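Local coordinates for uncharacterized protein (Nostoc punctiforme, PDB 2R3S) that is of unknown substrate but probably transfers methyl groups to oxygen atoms, as other members of the O-methyltransferase family do, at residues 27-37 with 86-96; 190-201 with 216-227. All coordinates share one frame; numbering follows the deposited sequence.

Contact 1 of 2, residues 27-37 with 86-96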
loop_
_atom_site.group_PDB
_atom_site.type_symbol
_atom_site.label_atom_id
_atom_site.label_comp_id
_atom_site.label_asym_id
_atom_site.label_seq_id
_atom_site.Cartn_x
_atom_site.Cartn_y
_atom_site.Cartn_z
ATOM N N VAL A 27 2.759 -4.757 14.282
ATOM C CA VAL A 27 2.183 -4.045 15.417
ATOM C C VAL A 27 1.292 -4.946 16.266
ATOM O O VAL A 27 1.397 -4.955 17.506
ATOM C CB VAL A 27 1.395 -2.777 14.973
ATOM C CG1 VAL A 27 0.565 -2.267 16.124
ATOM C CG2 VAL A 27 2.366 -1.698 14.493
ATOM N N GLU A 28 0.413 -5.686 15.596
ATOM C CA GLU A 28 -0.474 -6.623 16.257
ATOM C C GLU A 28 0.296 -7.694 17.015
ATOM O O GLU A 28 -0.158 -8.160 18.029
ATOM C CB GLU A 28 -1.390 -7.314 15.252
ATOM C CG GLU A 28 -2.407 -6.407 14.656
ATOM C CD GLU A 28 -3.344 -7.088 13.692
ATOM O OE1 GLU A 28 -3.038 -8.171 13.155
ATOM O OE2 GLU A 28 -4.373 -6.479 13.431
ATOM N N LEU A 29 1.465 -8.079 16.528
ATOM C CA LEU A 29 2.248 -9.125 17.182
ATOM C C LEU A 29 3.251 -8.578 18.190
ATOM O O LEU A 29 3.951 -9.338 18.829
ATOM C CB LEU A 29 2.967 -9.976 16.134
ATOM C CG LEU A 29 2.069 -10.844 15.256
ATOM C CD1 LEU A 29 2.902 -11.550 14.183
ATOM C CD2 LEU A 29 1.324 -11.838 16.111
ATOM N N ASN A 30 3.309 -7.261 18.346
ATOM C CA ASN A 30 4.228 -6.614 19.275
ATOM C C ASN A 30 5.707 -6.829 18.942
ATOM O O ASN A 30 6.560 -6.772 19.820
ATOM C CB ASN A 30 3.935 -7.038 20.710
ATOM C CG ASN A 30 2.833 -6.225 21.346
ATOM O OD1 ASN A 30 2.139 -5.455 20.681
ATOM N ND2 ASN A 30 2.662 -6.404 22.657
ATOM N N VAL A 31 6.023 -7.005 17.666
ATOM C CA VAL A 31 7.382 -7.344 17.292
ATOM C C VAL A 31 8.372 -6.299 17.811
ATOM O O VAL A 31 9.422 -6.642 18.339
ATOM C CB VAL A 31 7.549 -7.487 15.775
ATOM C CG1 VAL A 31 8.995 -7.737 15.457
ATOM C CG2 VAL A 31 6.638 -8.615 15.213
ATOM N N PHE A 32 8.046 -5.027 17.643
ATOM C CA PHE A 32 8.982 -3.938 18.007
ATOM C C PHE A 32 9.219 -3.840 19.513
ATOM O O PHE A 32 10.306 -3.500 19.940
ATOM C CB PHE A 32 8.446 -2.601 17.505
ATOM C CG PHE A 32 8.097 -2.604 16.067
ATOM C CD1 PHE A 32 9.094 -2.615 15.102
ATOM C CD2 PHE A 32 6.767 -2.622 15.658
ATOM C CE1 PHE A 32 8.765 -2.625 13.733
ATOM C CE2 PHE A 32 6.437 -2.618 14.295
ATOM C CZ PHE A 32 7.438 -2.611 13.343
ATOM N N THR A 33 8.170 -4.100 20.298
ATOM C CA THR A 33 8.235 -4.152 21.763
ATOM C C THR A 33 9.128 -5.287 22.255
ATOM O O THR A 33 9.820 -5.138 23.268
ATOM C CB THR A 33 6.814 -4.294 22.350
ATOM O OG1 THR A 33 6.018 -3.176 21.913
ATOM C CG2 THR A 33 6.828 -4.346 23.885
ATOM N N ALA A 34 9.109 -6.406 21.536
ATOM C CA ALA A 34 9.962 -7.567 21.846
ATOM C C ALA A 34 11.449 -7.341 21.534
ATOM O O ALA A 34 12.332 -7.858 22.251
ATOM C CB ALA A 34 9.437 -8.819 21.112
ATOM N N ILE A 35 11.731 -6.603 20.463
ATOM C CA ILE A 35 13.099 -6.204 20.142
ATOM C C ILE A 35 13.555 -5.041 21.015
ATOM O O ILE A 35 14.659 -5.048 21.561
ATOM C CB ILE A 35 13.269 -5.799 18.655
ATOM C CG1 ILE A 35 12.908 -6.961 17.722
ATOM C CG2 ILE A 35 14.708 -5.409 18.393
ATOM C CD1 ILE A 35 12.725 -6.561 16.287
ATOM N N SER A 36 12.710 -4.032 21.125
ATOM C CA SER A 36 13.002 -2.843 21.898
ATOM C C SER A 36 14.347 -2.235 21.515
ATOM O O SER A 36 14.594 -1.996 20.334
ATOM C CB SER A 36 12.890 -3.118 23.401
ATOM O OG SER A 36 12.924 -1.887 24.106
ATOM N N GLN A 37 15.227 -1.979 22.475
ATOM C CA GLN A 37 16.500 -1.337 22.132
ATOM C C GLN A 37 17.660 -2.301 22.020
ATOM O O GLN A 37 18.790 -1.878 21.897
ATOM C CB GLN A 37 16.804 -0.194 23.103
ATOM C CG GLN A 37 15.652 0.816 23.213
ATOM C CD GLN A 37 16.081 2.223 23.608
ATOM O OE1 GLN A 37 17.257 2.495 23.831
ATOM N NE2 GLN A 37 15.116 3.135 23.673
ATOM N N LEU A 86 7.297 2.816 17.937
ATOM C CA LEU A 86 6.642 1.525 17.715
ATOM C C LEU A 86 6.844 0.498 18.819
ATOM O O LEU A 86 6.162 -0.558 18.835
ATOM C CB LEU A 86 7.099 0.951 16.376
ATOM C CG LEU A 86 6.645 1.784 15.161
ATOM C CD1 LEU A 86 7.241 1.223 13.872
ATOM C CD2 LEU A 86 5.105 1.862 15.138
ATOM N N ASP A 87 7.758 0.825 19.734
ATOM C CA ASP A 87 8.030 0.063 20.941
ATOM C C ASP A 87 7.112 0.601 22.024
ATOM O O ASP A 87 7.194 1.771 22.371
ATOM C CB ASP A 87 9.499 0.289 21.329
ATOM C CG ASP A 87 9.902 -0.446 22.565
ATOM O OD1 ASP A 87 9.036 -1.078 23.179
ATOM O OD2 ASP A 87 11.097 -0.389 22.899
ATOM N N ARG A 88 6.240 -0.263 22.548
ATOM C CA ARG A 88 5.247 0.102 23.558
ATOM C C ARG A 88 5.869 0.664 24.840
ATOM O O ARG A 88 5.192 1.284 25.623
ATOM C CB ARG A 88 4.402 -1.102 23.925
ATOM C CG ARG A 88 3.418 -1.477 22.897
ATOM C CD ARG A 88 2.539 -2.625 23.375
ATOM N NE ARG A 88 1.614 -3.019 22.319
ATOM C CZ ARG A 88 0.519 -2.360 21.979
ATOM N NH1 ARG A 88 0.175 -1.239 22.595
ATOM N NH2 ARG A 88 -0.226 -2.815 20.986
ATOM N N GLN A 89 7.155 0.405 25.039
ATOM C CA GLN A 89 7.899 0.870 26.186
ATOM C C GLN A 89 8.124 2.364 26.083
ATOM O O GLN A 89 8.339 3.002 27.087
ATOM C CB GLN A 89 9.223 0.074 26.287
ATOM C CG GLN A 89 10.412 0.753 26.996
ATOM C CD GLN A 89 10.100 1.155 28.433
ATOM O OE1 GLN A 89 9.121 0.683 29.049
ATOM N NE2 GLN A 89 10.923 2.049 28.978
ATOM N N SER A 90 8.064 2.926 24.879
ATOM C CA SER A 90 8.314 4.342 24.660
ATOM C C SER A 90 7.061 5.175 24.934
ATOM O O SER A 90 5.949 4.778 24.573
ATOM C CB SER A 90 8.739 4.594 23.218
ATOM O OG SER A 90 8.829 5.991 22.929
ATOM N N LYS A 91 7.269 6.343 25.544
ATOM C CA LYS A 91 6.218 7.317 25.790
ATOM C C LYS A 91 5.637 7.857 24.486
ATOM O O LYS A 91 4.539 8.393 24.488
ATOM C CB LYS A 91 6.758 8.477 26.667
ATOM N N PHE A 92 6.366 7.724 23.374
ATOM C CA PHE A 92 5.938 8.284 22.063
ATOM C C PHE A 92 5.324 7.249 21.119
ATOM O O PHE A 92 5.114 7.509 19.931
ATOM C CB PHE A 92 7.144 8.981 21.425
ATOM C CG PHE A 92 7.720 10.032 22.305
ATOM C CD1 PHE A 92 7.073 11.260 22.438
ATOM C CD2 PHE A 92 8.840 9.775 23.084
ATOM C CE1 PHE A 92 7.561 12.235 23.307
ATOM C CE2 PHE A 92 9.336 10.741 23.953
ATOM C CZ PHE A 92 8.690 11.970 24.073
ATOM N N TYR A 93 4.996 6.093 21.666
ATOM C CA TYR A 93 4.362 5.005 20.943
ATOM C C TYR A 93 3.097 5.477 20.276
ATOM O O TYR A 93 2.198 5.958 20.943
ATOM C CB TYR A 93 4.043 3.859 21.897
ATOM C CG TYR A 93 3.311 2.715 21.241
ATOM C CD1 TYR A 93 3.977 1.847 20.412
ATOM C CD2 TYR A 93 1.954 2.502 21.457
ATOM C CE1 TYR A 93 3.340 0.827 19.788
ATOM C CE2 TYR A 93 1.300 1.441 20.846
ATOM C CZ TYR A 93 2.002 0.610 20.010
ATOM O OH TYR A 93 1.408 -0.449 19.372
ATOM N N VAL A 94 3.026 5.314 18.957
ATOM C CA VAL A 94 1.837 5.647 18.192
ATOM C C VAL A 94 1.248 4.446 17.452
ATOM O O VAL A 94 0.294 4.571 16.715
ATOM C CB VAL A 94 2.127 6.767 17.184
ATOM C CG1 VAL A 94 2.335 8.107 17.935
ATOM C CG2 VAL A 94 3.303 6.404 16.328
ATOM N N GLY A 95 1.777 3.268 17.690
ATOM C CA GLY A 95 1.417 2.111 16.904
ATOM C C GLY A 95 -0.059 1.763 16.864
ATOM O O GLY A 95 -0.498 1.192 15.894
ATOM N N ASP A 96 -0.823 2.094 17.904
ATOM C CA ASP A 96 -2.235 1.735 17.910
ATOM C C ASP A 96 -3.097 2.674 17.084
ATOM O O ASP A 96 -4.308 2.472 16.994
ATOM C CB ASP A 96 -2.747 1.563 19.333
ATOM C CG ASP A 96 -2.076 0.359 20.063
ATOM O OD1 ASP A 96 -1.428 -0.517 19.427
ATOM O OD2 ASP A 96 -2.193 0.307 21.289
HETATM O O HOH W 1 2.684 -3.006 18.893
HETATM O O HOH W 2 -0.374 -5.538 19.572
HETATM O O HOH W 3 5.272 -3.197 19.200
HETATM O O HOH W 4 9.699 -2.970 24.968
HETATM O O HOH W 5 12.186 1.966 22.579
#

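Contact 2 of 2, residues 190-201 with 216-227. With EDO (1,2-ethanediol), chain D.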
loop_
_atom_site.group_PDB
_atom_site.type_symbol
_atom_site.label_atom_id
_atom_site.label_comp_id
_atom_site.label_asym_id
_atom_site.label_seq_id
_atom_site.Cartn_x
_atom_site.Cartn_y
_atom_site.Cartn_z
ATOM N N ALA A 190 -11.505 29.561 31.521
ATOM C CA ALA A 190 -12.172 29.174 30.296
ATOM C C ALA A 190 -13.193 28.092 30.614
ATOM O O ALA A 190 -12.925 27.186 31.401
ATOM C CB ALA A 190 -11.156 28.686 29.274
ATOM N N GLU A 191 -14.370 28.205 30.010
ATOM C CA GLU A 191 -15.363 27.148 30.023
ATOM C C GLU A 191 -15.456 26.604 28.606
ATOM O O GLU A 191 -15.607 27.385 27.659
ATOM C CB GLU A 191 -16.732 27.682 30.466
ATOM C CG GLU A 191 -16.769 28.218 31.914
ATOM C CD GLU A 191 -16.811 27.124 32.966
ATOM O OE1 GLU A 191 -17.338 26.026 32.681
ATOM O OE2 GLU A 191 -16.311 27.372 34.087
ATOM N N ILE A 192 -15.391 25.276 28.476
ATOM C CA ILE A 192 -15.317 24.592 27.187
ATOM C C ILE A 192 -16.599 23.846 26.877
ATOM O O ILE A 192 -17.137 23.116 27.712
ATOM C CB ILE A 192 -14.163 23.553 27.134
ATOM C CG1 ILE A 192 -12.863 24.116 27.724
ATOM C CG2 ILE A 192 -13.964 23.089 25.722
ATOM C CD1 ILE A 192 -12.340 25.406 27.090
ATOM N N PHE A 193 -17.096 24.041 25.671
ATOM C CA PHE A 193 -18.251 23.314 25.200
ATOM C C PHE A 193 -17.848 22.488 23.987
ATOM O O PHE A 193 -17.420 23.037 22.952
ATOM C CB PHE A 193 -19.394 24.277 24.868
ATOM C CG PHE A 193 -19.915 24.997 26.062
ATOM C CD1 PHE A 193 -19.195 26.041 26.612
ATOM C CD2 PHE A 193 -21.103 24.621 26.646
ATOM C CE1 PHE A 193 -19.646 26.707 27.739
ATOM C CE2 PHE A 193 -21.567 25.280 27.750
ATOM C CZ PHE A 193 -20.829 26.337 28.302
ATOM N N GLY A 194 -17.990 21.177 24.120
ATOM C CA GLY A 194 -17.655 20.248 23.060
ATOM C C GLY A 194 -18.863 19.749 22.339
ATOM O O GLY A 194 -19.817 19.292 22.964
ATOM N N VAL A 195 -18.813 19.798 21.013
ATOM C CA VAL A 195 -19.892 19.293 20.181
ATOM C C VAL A 195 -19.418 18.083 19.424
ATOM O O VAL A 195 -18.462 18.172 18.660
ATOM C CB VAL A 195 -20.358 20.373 19.149
ATOM C CG1 VAL A 195 -21.468 19.836 18.260
ATOM C CG2 VAL A 195 -20.822 21.645 19.858
ATOM N N ASP A 196 -20.070 16.947 19.625
ATOM C CA ASP A 196 -19.835 15.762 18.779
ATOM C C ASP A 196 -20.978 14.781 18.985
ATOM O O ASP A 196 -21.909 15.062 19.742
ATOM C CB ASP A 196 -18.490 15.087 19.113
ATOM C CG ASP A 196 -17.796 14.500 17.881
ATOM O OD1 ASP A 196 -18.465 13.800 17.089
ATOM O OD2 ASP A 196 -16.573 14.716 17.714
ATOM N N TRP A 197 -20.916 13.633 18.330
ATOM C CA TRP A 197 -21.870 12.570 18.622
ATOM C C TRP A 197 -21.671 12.095 20.064
ATOM O O TRP A 197 -20.565 12.132 20.603
ATOM C CB TRP A 197 -21.719 11.415 17.646
ATOM C CG TRP A 197 -21.765 11.821 16.206
ATOM C CD1 TRP A 197 -20.735 11.754 15.305
ATOM C CD2 TRP A 197 -22.885 12.353 15.495
ATOM N NE1 TRP A 197 -21.149 12.208 14.078
ATOM C CE2 TRP A 197 -22.463 12.587 14.166
ATOM C CE3 TRP A 197 -24.211 12.641 15.845
ATOM C CZ2 TRP A 197 -23.325 13.094 13.179
ATOM C CZ3 TRP A 197 -25.065 13.152 14.870
ATOM C CH2 TRP A 197 -24.616 13.383 13.555
ATOM N N ALA A 198 -22.753 11.657 20.703
ATOM C CA ALA A 198 -22.704 11.310 22.120
ATOM C C ALA A 198 -21.625 10.285 22.467
ATOM O O ALA A 198 -20.940 10.437 23.468
ATOM C CB ALA A 198 -24.087 10.823 22.616
ATOM N N SER A 199 -21.495 9.231 21.681
ATOM C CA SER A 199 -20.515 8.192 21.979
ATOM C C SER A 199 -19.074 8.686 21.847
ATOM O O SER A 199 -18.167 8.145 22.485
ATOM C CB SER A 199 -20.734 6.999 21.068
ATOM O OG SER A 199 -20.527 7.342 19.697
ATOM N N VAL A 200 -18.862 9.736 21.049
ATOM C CA VAL A 200 -17.523 10.312 20.892
ATOM C C VAL A 200 -17.187 11.202 22.071
ATOM O O VAL A 200 -16.084 11.137 22.598
ATOM C CB VAL A 200 -17.382 11.086 19.562
ATOM C CG1 VAL A 200 -15.997 11.756 19.470
ATOM C CG2 VAL A 200 -17.661 10.145 18.364
ATOM N N LEU A 201 -18.141 12.017 22.493
ATOM C CA LEU A 201 -17.980 12.869 23.678
ATOM C C LEU A 201 -17.685 12.114 24.972
ATOM O O LEU A 201 -17.155 12.703 25.911
ATOM C CB LEU A 201 -19.214 13.743 23.882
ATOM C CG LEU A 201 -19.465 14.810 22.833
ATOM C CD1 LEU A 201 -20.887 15.336 22.984
ATOM C CD2 LEU A 201 -18.422 15.921 22.944
ATOM N N ARG A 216 -15.024 22.191 33.924
ATOM C CA ARG A 216 -15.086 23.297 32.976
ATOM C C ARG A 216 -15.249 22.768 31.578
ATOM O O ARG A 216 -14.991 23.484 30.600
ATOM C CB ARG A 216 -13.816 24.139 33.071
ATOM C CG ARG A 216 -13.544 24.622 34.474
ATOM C CD ARG A 216 -12.527 25.703 34.493
ATOM N NE ARG A 216 -11.180 25.165 34.531
ATOM C CZ ARG A 216 -10.223 25.412 33.643
ATOM N NH1 ARG A 216 -10.438 26.189 32.586
ATOM N NH2 ARG A 216 -9.031 24.870 33.818
ATOM N N TYR A 217 -15.682 21.511 31.499
ATOM C CA TYR A 217 -15.898 20.832 30.249
ATOM C C TYR A 217 -17.354 20.426 30.127
ATOM O O TYR A 217 -17.835 19.624 30.909
ATOM C CB TYR A 217 -14.986 19.594 30.113
ATOM C CG TYR A 217 -14.872 19.222 28.678
ATOM C CD1 TYR A 217 -13.960 19.869 27.851
ATOM C CD2 TYR A 217 -15.751 18.314 28.101
ATOM C CE1 TYR A 217 -13.892 19.580 26.500
ATOM C CE2 TYR A 217 -15.690 18.026 26.751
ATOM C CZ TYR A 217 -14.760 18.662 25.961
ATOM O OH TYR A 217 -14.689 18.374 24.623
ATOM N N HIS A 218 -18.042 20.970 29.128
ATOM C CA HIS A 218 -19.480 20.753 28.949
ATOM C C HIS A 218 -19.742 20.175 27.577
ATOM O O HIS A 218 -19.010 20.456 26.662
ATOM C CB HIS A 218 -20.221 22.096 29.122
ATOM C CG HIS A 218 -19.723 22.901 30.281
ATOM N ND1 HIS A 218 -19.969 22.549 31.591
ATOM C CD2 HIS A 218 -18.960 24.019 30.327
ATOM C CE1 HIS A 218 -19.388 23.422 32.393
ATOM N NE2 HIS A 218 -18.776 24.329 31.652
ATOM N N THR A 219 -20.787 19.382 27.417
ATOM C CA THR A 219 -21.009 18.704 26.146
ATOM C C THR A 219 -22.361 19.065 25.532
ATOM O O THR A 219 -23.342 19.275 26.238
ATOM C CB THR A 219 -20.861 17.150 26.266
ATOM O OG1 THR A 219 -21.946 16.604 27.027
ATOM C CG2 THR A 219 -19.536 16.778 26.918
ATOM N N ILE A 220 -22.387 19.183 24.210
ATOM C CA ILE A 220 -23.604 19.402 23.452
ATOM C C ILE A 220 -23.594 18.262 22.468
ATOM O O ILE A 220 -22.882 18.322 21.465
ATOM C CB ILE A 220 -23.587 20.758 22.717
ATOM C CG1 ILE A 220 -23.409 21.903 23.696
ATOM C CG2 ILE A 220 -24.855 20.957 21.945
ATOM C CD1 ILE A 220 -23.160 23.206 23.060
ATOM N N ALA A 221 -24.334 17.203 22.775
ATOM C CA ALA A 221 -24.328 15.993 21.964
ATOM C C ALA A 221 -25.212 16.173 20.732
ATOM O O ALA A 221 -26.280 16.784 20.812
ATOM C CB ALA A 221 -24.798 14.810 22.772
ATOM N N GLY A 222 -24.755 15.628 19.603
ATOM C CA GLY A 222 -25.476 15.687 18.337
ATOM C C GLY A 222 -24.644 16.221 17.180
ATOM O O GLY A 222 -23.440 16.412 17.297
ATOM N N SER A 223 -25.324 16.445 16.062
ATOM C CA SER A 223 -24.763 17.037 14.855
ATOM C C SER A 223 -24.411 18.490 15.015
ATOM O O SER A 223 -25.222 19.276 15.496
ATOM C CB SER A 223 -25.765 16.929 13.712
ATOM O OG SER A 223 -25.361 17.752 12.642
ATOM N N ALA A 224 -23.214 18.854 14.556
ATOM C CA ALA A 224 -22.735 20.225 14.626
ATOM C C ALA A 224 -23.668 21.138 13.836
ATOM O O ALA A 224 -23.674 22.342 14.031
ATOM C CB ALA A 224 -21.311 20.317 14.079
ATOM N N PHE A 225 -24.440 20.545 12.934
ATOM C CA PHE A 225 -25.345 21.290 12.069
ATOM C C PHE A 225 -26.740 21.507 12.685
ATOM O O PHE A 225 -27.461 22.415 12.260
ATOM C CB PHE A 225 -25.463 20.576 10.711
ATOM C CG PHE A 225 -24.130 20.404 10.010
ATOM C CD1 PHE A 225 -23.563 21.461 9.308
ATOM C CD2 PHE A 225 -23.422 19.203 10.109
ATOM C CE1 PHE A 225 -22.331 21.320 8.693
ATOM C CE2 PHE A 225 -22.183 19.059 9.497
ATOM C CZ PHE A 225 -21.642 20.111 8.790
ATOM N N GLU A 226 -27.105 20.696 13.676
ATOM C CA GLU A 226 -28.466 20.722 14.260
ATOM C C GLU A 226 -28.504 21.308 15.688
ATOM O O GLU A 226 -29.377 22.100 16.002
ATOM C CB GLU A 226 -29.112 19.329 14.180
ATOM C CG GLU A 226 -29.280 18.780 12.729
ATOM N N VAL A 227 -27.522 20.980 16.523
ATOM C CA VAL A 227 -27.514 21.411 17.919
ATOM C C VAL A 227 -27.495 22.917 18.022
ATOM O O VAL A 227 -27.063 23.595 17.097
ATOM C CB VAL A 227 -26.307 20.811 18.731
ATOM C CG1 VAL A 227 -26.348 19.278 18.702
ATOM C CG2 VAL A 227 -24.967 21.344 18.224
HETATM C C1 EDO D . -20.684 15.954 13.968
HETATM O O1 EDO D . -21.755 16.596 13.256
HETATM C C2 EDO D . -21.063 15.784 15.432
HETATM O O2 EDO D . -21.092 17.039 16.139
#

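Contact 1 of 2, residues 27-37 with 86-96
D87 and S36 show how one carboxylate can join a helix end to a loop. The S36 hydroxyl donates to D87 OD2 (OG–OD2 2.7 Å), arriving on the syn side of the carboxylate. With CG anti to the backbone N (chi1 180°), the carboxylate of D87 is brought up to S36, while OD1 takes the N-H of Q89 from above the carboxylate plane, closing an Asx turn. Replacing D87 with alanine is likely to leave the S36 hydroxyl without its acceptor and the turn through Q89 without its OD1 bond. One residue on, R88 N donates to T33 OG1 (3.0 Å, 167°). The R88 chain runs extended to N30, and its NE meets N30 OD1 at 3.0 Å within the guanidinium plane but above the plane of the amide carbonyl, the two flat groups lying 52° apart. R88 forms a salt bridge with D96: NH1 donates to OD2 at 3.1 Å, and the NH2 to OD1 bond is weak. L86 CD1 lies over one face of the F32 ring, 4.0 Å from its centroid. F68 adjoins both F32 and L86, strand 69-72 packs on F32 through M69, and F10 of the second subunit covers V27 and L86.

Contact 2 of 2, residues 190-201 with 216-227
Strands 191-196 and 217-221 run parallel, their axes 4.5 Å apart at closest approach and 26° from alignment, and helix 198-211 links them in a beta-alpha-beta unit of the Rossmann-like methyltransferase domain. Backbone bonds pass to and fro: I192 N to R216 O, H218 N to I192 O, G194 N to H218 O and I220 N to G194 O. Further along, G222 N donates to D196 O. At G194 a side chain would collide with the Y217 hydroxyl, so glycine suits this position.

Charged and polar groups gather where the strands begin. H218 NE2 meets E191 OE1 at a very short 2.5 Å, ring and carboxylate nearly coplanar. E191 gets there by bending at chi2 (-77°). R216, kinked at chi3, sends NH1 to A190 O (2.9 Å), on a lone pair and in the carbonyl plane; its NH2 binds A184 O. On the sheet face bearing F193, V195 and I220, H218 CD2 lies over one face of the F193 ring, the two rings oblique at 40°, and V195 CG1 meets V227 CG2 tip to tip at 3.8 Å. On the other face, I192 CG2 touches Y217 CE1 at 3.6 Å, the L201 and T219 side chains pass in opposite directions, and L201 CD1 packs against A221. Near G222, W197 CH2 packs on S223 CB. An ethanediol, probably from the crystallisation liquor, sits with C2 over the indole face and donates from O2 to G222 O (2.7 Å), while A224 N donates to its O1 at 3.0 Å.

How the contacts relate
Contacts 1 and 2 share no element, and their centres lie about 33 Å apart. Contact 1 joins a helix end to a loop, its segment 27-37 belonging to the dimerisation domain family region, whereas contact 2 joins neighbouring strands in the methyltransferase domain. Both are partly buried. In contact 1 every direct hydrogen bond between the segments uses a side chain, waters bridge further polar atoms, and the second subunit covers part of the apolar side. Contact 2 relies chiefly on backbone bonds, with polar side-chain bonds added where the strands begin, and no other chain touches it. It buries 950 Å² against 491 Å² in contact 1.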